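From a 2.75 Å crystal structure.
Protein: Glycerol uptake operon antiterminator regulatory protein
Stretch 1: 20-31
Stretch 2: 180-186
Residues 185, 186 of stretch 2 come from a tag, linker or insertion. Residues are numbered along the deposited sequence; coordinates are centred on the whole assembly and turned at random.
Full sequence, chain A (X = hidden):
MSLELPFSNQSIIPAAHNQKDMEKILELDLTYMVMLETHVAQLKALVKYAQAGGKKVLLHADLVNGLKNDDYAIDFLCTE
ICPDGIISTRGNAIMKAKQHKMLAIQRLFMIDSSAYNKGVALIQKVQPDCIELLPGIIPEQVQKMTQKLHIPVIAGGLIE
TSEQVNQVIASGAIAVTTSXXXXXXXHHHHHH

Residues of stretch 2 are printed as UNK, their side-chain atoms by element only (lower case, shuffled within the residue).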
# COMPACT_ATOMS: atom_id res chain seq x y z
N LYS A 20 1.39 -18.48 2.16
CA LYS A 20 2.23 -19.10 1.12
C LYS A 20 2.75 -18.11 0.08
O LYS A 20 3.80 -18.34 -0.52
CB LYS A 20 1.46 -20.22 0.41
CG LYS A 20 1.41 -21.53 1.17
CD LYS A 20 0.66 -22.59 0.38
CE LYS A 20 0.47 -23.85 1.19
NZ LYS A 20 -0.42 -24.81 0.48
N ASP A 21 2.02 -17.01 -0.12
CA ASP A 21 2.44 -15.95 -1.03
C ASP A 21 3.63 -15.17 -0.49
O ASP A 21 4.44 -14.66 -1.26
CB ASP A 21 1.28 -14.99 -1.32
CG ASP A 21 0.36 -15.49 -2.41
OD1 ASP A 21 0.71 -16.49 -3.08
OD2 ASP A 21 -0.72 -14.89 -2.61
N MET A 22 3.72 -15.07 0.84
CA MET A 22 4.84 -14.37 1.46
C MET A 22 6.12 -15.22 1.45
O MET A 22 7.22 -14.68 1.51
CB MET A 22 4.48 -13.87 2.87
CG MET A 22 5.01 -14.71 4.02
SD MET A 22 5.11 -13.74 5.53
CE MET A 22 3.36 -13.65 5.95
N GLU A 23 5.96 -16.54 1.39
CA GLU A 23 7.08 -17.46 1.22
C GLU A 23 7.67 -17.30 -0.16
O GLU A 23 8.90 -17.30 -0.32
CB GLU A 23 6.64 -18.91 1.44
CG GLU A 23 7.30 -19.58 2.64
CD GLU A 23 6.96 -18.92 3.96
OE1 GLU A 23 7.83 -18.22 4.51
OE2 GLU A 23 5.82 -19.09 4.44
N LYS A 24 6.80 -17.17 -1.16
CA LYS A 24 7.19 -16.93 -2.54
C LYS A 24 8.02 -15.65 -2.67
O LYS A 24 9.05 -15.65 -3.34
CB LYS A 24 5.95 -16.84 -3.45
CG LYS A 24 5.13 -18.13 -3.57
CD LYS A 24 5.64 -19.04 -4.68
CE LYS A 24 4.75 -20.27 -4.85
NZ LYS A 24 5.29 -21.22 -5.86
N ILE A 25 7.59 -14.59 -1.99
CA ILE A 25 8.26 -13.29 -2.10
C ILE A 25 9.44 -13.11 -1.14
O ILE A 25 10.15 -12.11 -1.22
CB ILE A 25 7.29 -12.08 -2.01
CG1 ILE A 25 6.72 -11.89 -0.60
CG2 ILE A 25 6.17 -12.23 -3.01
CD1 ILE A 25 5.52 -10.94 -0.54
N LEU A 26 9.65 -14.09 -0.26
CA LEU A 26 10.77 -14.04 0.67
C LEU A 26 12.07 -14.41 -0.05
O LEU A 26 13.16 -14.13 0.45
CB LEU A 26 10.51 -14.96 1.87
CG LEU A 26 10.51 -14.36 3.28
CD1 LEU A 26 9.60 -13.14 3.41
CD2 LEU A 26 10.10 -15.41 4.29
N GLU A 27 11.93 -15.01 -1.23
CA GLU A 27 13.07 -15.40 -2.06
C GLU A 27 13.33 -14.37 -3.17
O GLU A 27 13.85 -14.72 -4.23
CB GLU A 27 12.80 -16.76 -2.70
CG GLU A 27 12.33 -17.84 -1.73
CD GLU A 27 11.64 -19.00 -2.44
OE1 GLU A 27 11.46 -18.94 -3.68
OE2 GLU A 27 11.26 -19.98 -1.75
N LEU A 28 12.97 -13.11 -2.92
CA LEU A 28 13.07 -12.08 -3.95
C LEU A 28 13.90 -10.87 -3.53
O LEU A 28 14.01 -10.55 -2.35
CB LEU A 28 11.67 -11.63 -4.40
CG LEU A 28 11.11 -12.17 -5.71
CD1 LEU A 28 10.99 -13.69 -5.76
CD2 LEU A 28 9.75 -11.54 -5.97
N ASP A 29 14.47 -10.19 -4.52
CA ASP A 29 15.41 -9.09 -4.29
C ASP A 29 14.71 -7.80 -3.85
O ASP A 29 15.34 -6.89 -3.30
CB ASP A 29 16.23 -8.84 -5.56
CG ASP A 29 17.54 -8.13 -5.29
OD1 ASP A 29 18.56 -8.82 -5.05
OD2 ASP A 29 17.56 -6.88 -5.30
N LEU A 30 13.40 -7.74 -4.07
CA LEU A 30 12.57 -6.59 -3.72
C LEU A 30 12.42 -6.46 -2.21
O LEU A 30 12.10 -7.44 -1.54
CB LEU A 30 11.19 -6.72 -4.38
CG LEU A 30 11.15 -7.06 -5.88
CD1 LEU A 30 9.83 -7.71 -6.24
CD2 LEU A 30 11.41 -5.83 -6.76
N THR A 31 12.66 -5.27 -1.67
CA THR A 31 12.69 -5.06 -0.22
C THR A 31 11.31 -4.84 0.45
O THR A 31 11.03 -5.44 1.49
CB THR A 31 13.72 -3.96 0.20
OG1 THR A 31 13.44 -3.50 1.53
CG2 THR A 31 13.73 -2.77 -0.78
N UNK A 180 0.06 -10.10 -9.14
CA UNK A 180 0.36 -10.83 -10.37
C UNK A 180 1.75 -11.45 -10.27
O UNK A 180 2.77 -10.76 -10.36
c UNK A 180 0.31 -10.67 -12.91
o UNK A 180 1.37 -11.13 -13.33
n UNK A 180 -0.83 -10.77 -13.58
c UNK A 180 0.25 -9.91 -11.60
N UNK A 181 1.77 -12.77 -10.08
CA UNK A 181 2.97 -13.54 -9.76
C UNK A 181 4.05 -13.50 -10.84
O UNK A 181 5.24 -13.62 -10.54
c UNK A 181 2.49 -16.66 -7.60
c UNK A 181 2.57 -14.98 -9.47
c UNK A 181 1.54 -15.99 -6.61
c UNK A 181 3.35 -15.65 -8.36
n UNK A 181 0.70 -16.99 -5.89
N UNK A 182 3.63 -13.32 -12.09
CA UNK A 182 4.52 -13.32 -13.26
C UNK A 182 5.53 -12.18 -13.24
O UNK A 182 6.73 -12.40 -13.45
c UNK A 182 4.54 -13.17 -15.80
c UNK A 182 5.50 -12.19 -17.51
n UNK A 182 5.83 -13.46 -17.54
n UNK A 182 4.72 -11.98 -16.47
c UNK A 182 5.24 -14.10 -16.48
c UNK A 182 3.70 -13.28 -14.56
N UNK A 183 5.06 -10.96 -12.98
CA UNK A 183 5.94 -9.79 -13.01
C UNK A 183 6.63 -9.49 -11.67
O UNK A 183 7.16 -8.40 -11.47
c UNK A 183 3.23 -7.30 -14.36
c UNK A 183 3.73 -8.34 -13.39
c UNK A 183 5.23 -8.56 -13.58
c UNK A 183 3.45 -7.89 -11.99
N UNK A 184 6.63 -10.46 -10.77
CA UNK A 184 7.39 -10.37 -9.53
C UNK A 184 8.88 -10.57 -9.77
O UNK A 184 9.71 -10.02 -9.04
c UNK A 184 4.92 -11.81 -6.86
c UNK A 184 4.12 -13.60 -5.46
c UNK A 184 3.06 -12.80 -5.01
c UNK A 184 2.91 -11.51 -5.47
c UNK A 184 6.89 -11.40 -8.52
c UNK A 184 5.06 -13.12 -6.38
c UNK A 184 3.84 -11.03 -6.39
c UNK A 184 5.02 -9.80 -7.83
c UNK A 184 5.65 -11.01 -7.79
n UNK A 184 3.93 -9.81 -7.01
N UNK A 185 9.21 -11.36 -10.78
CA UNK A 185 10.60 -11.62 -11.17
C UNK A 185 10.88 -11.06 -12.57
O UNK A 185 11.93 -11.32 -13.15
c UNK A 185 10.83 -13.73 -9.73
c UNK A 185 10.89 -13.12 -11.13
o UNK A 185 9.96 -15.78 -10.61
c UNK A 185 10.69 -15.25 -9.74
o UNK A 185 11.29 -15.91 -8.87
N UNK A 186 9.93 -10.27 -13.08
CA UNK A 186 9.95 -9.78 -14.45
C UNK A 186 10.77 -8.54 -14.73
O UNK A 186 11.54 -8.51 -15.69

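At position 180 the side chain has four heavy atoms: two carbons in line, the second carrying one oxygen and one nitrogen. This is a short carboxamide, and it lies beyond the reach of the first stretch. Position 180 is N180. Its OD1 accepts a weak hydrogen bond from the backbone N of residue 182, 3.4 Å away, a local contact within the stretch.

Position 181 carries four carbons in a row ending in a nitrogen, an unbranched chain that can only be a lysine. CA-to-CB points toward the helical segment, and the terminal nitrogen lies 2.9 Å from D21 OD1. K181 therefore places its NZ as donor to D21 OD1 in a hydrogen bond that is part of a salt bridge. The aspartate's CA-to-CB bond points sideways, but the end of its side chain comes nearer to the lysine, while its other oxygen, OD2, is hydrogen-bonded elsewhere in the structure.

At position 182 one carbon leads into a five-membered ring of three carbons and two nitrogens. The imidazole identifies H182, which is exposed and makes no contact with the first stretch.

Position 183 has four carbons, forked at the second, and no polar atom. This is the pattern of leucine. L183 is buried, yet its side chain stays well out of reach of the first stretch, so its packing partners lie elsewhere.

Position 184 is the bulkiest of the series: one carbon, then fused five- and six-membered rings holding eight carbons and one nitrogen. A ring carbon approaches I25 CG2 to 3.5 Å, and the indole makes the residue W184. That ring carbon is CZ3. The methyl I25 CG2 sits over the ring face, 3.6 Å from the centroid of the six-membered ring and 18° off its normal, a CH-pi contact. K24 CB lies obliquely to the ring, 4.2 Å from W184 CZ3. Nearer the backbone, L28 CD2 packs 3.8 Å from W184 CB and 3.4 Å from W184 O, and L30 CD1 comes within 3.6 Å of the same W184 O. The ring nitrogen NE1 is hydrogen-bonded elsewhere in the structure.

Position 185 shows three carbons, the third bearing two oxygens, one of them 3.8 Å from L28 CD1. The carboxylate marks E185, a residue of the expression tag, and the nearby oxygen is OE2.

Position 186 has no side-chain atoms and is G186, also from the tag; it does not touch the first stretch.

The contact joins segments more than 150 residues apart and buries 348 Å² in all. W184 contributes the largest share, one face of its indole packed against I25 CG2 and its carbonyl oxygen approached by methyls of L28 and L30. A type I turn from I25 to L28 sets I25 at the indole and L28 beside W184 CB. The D21–K181 salt bridge adds a directional, charged link to this otherwise largely apolar packing.

Stretch 2 (180-186) NKHLWEG
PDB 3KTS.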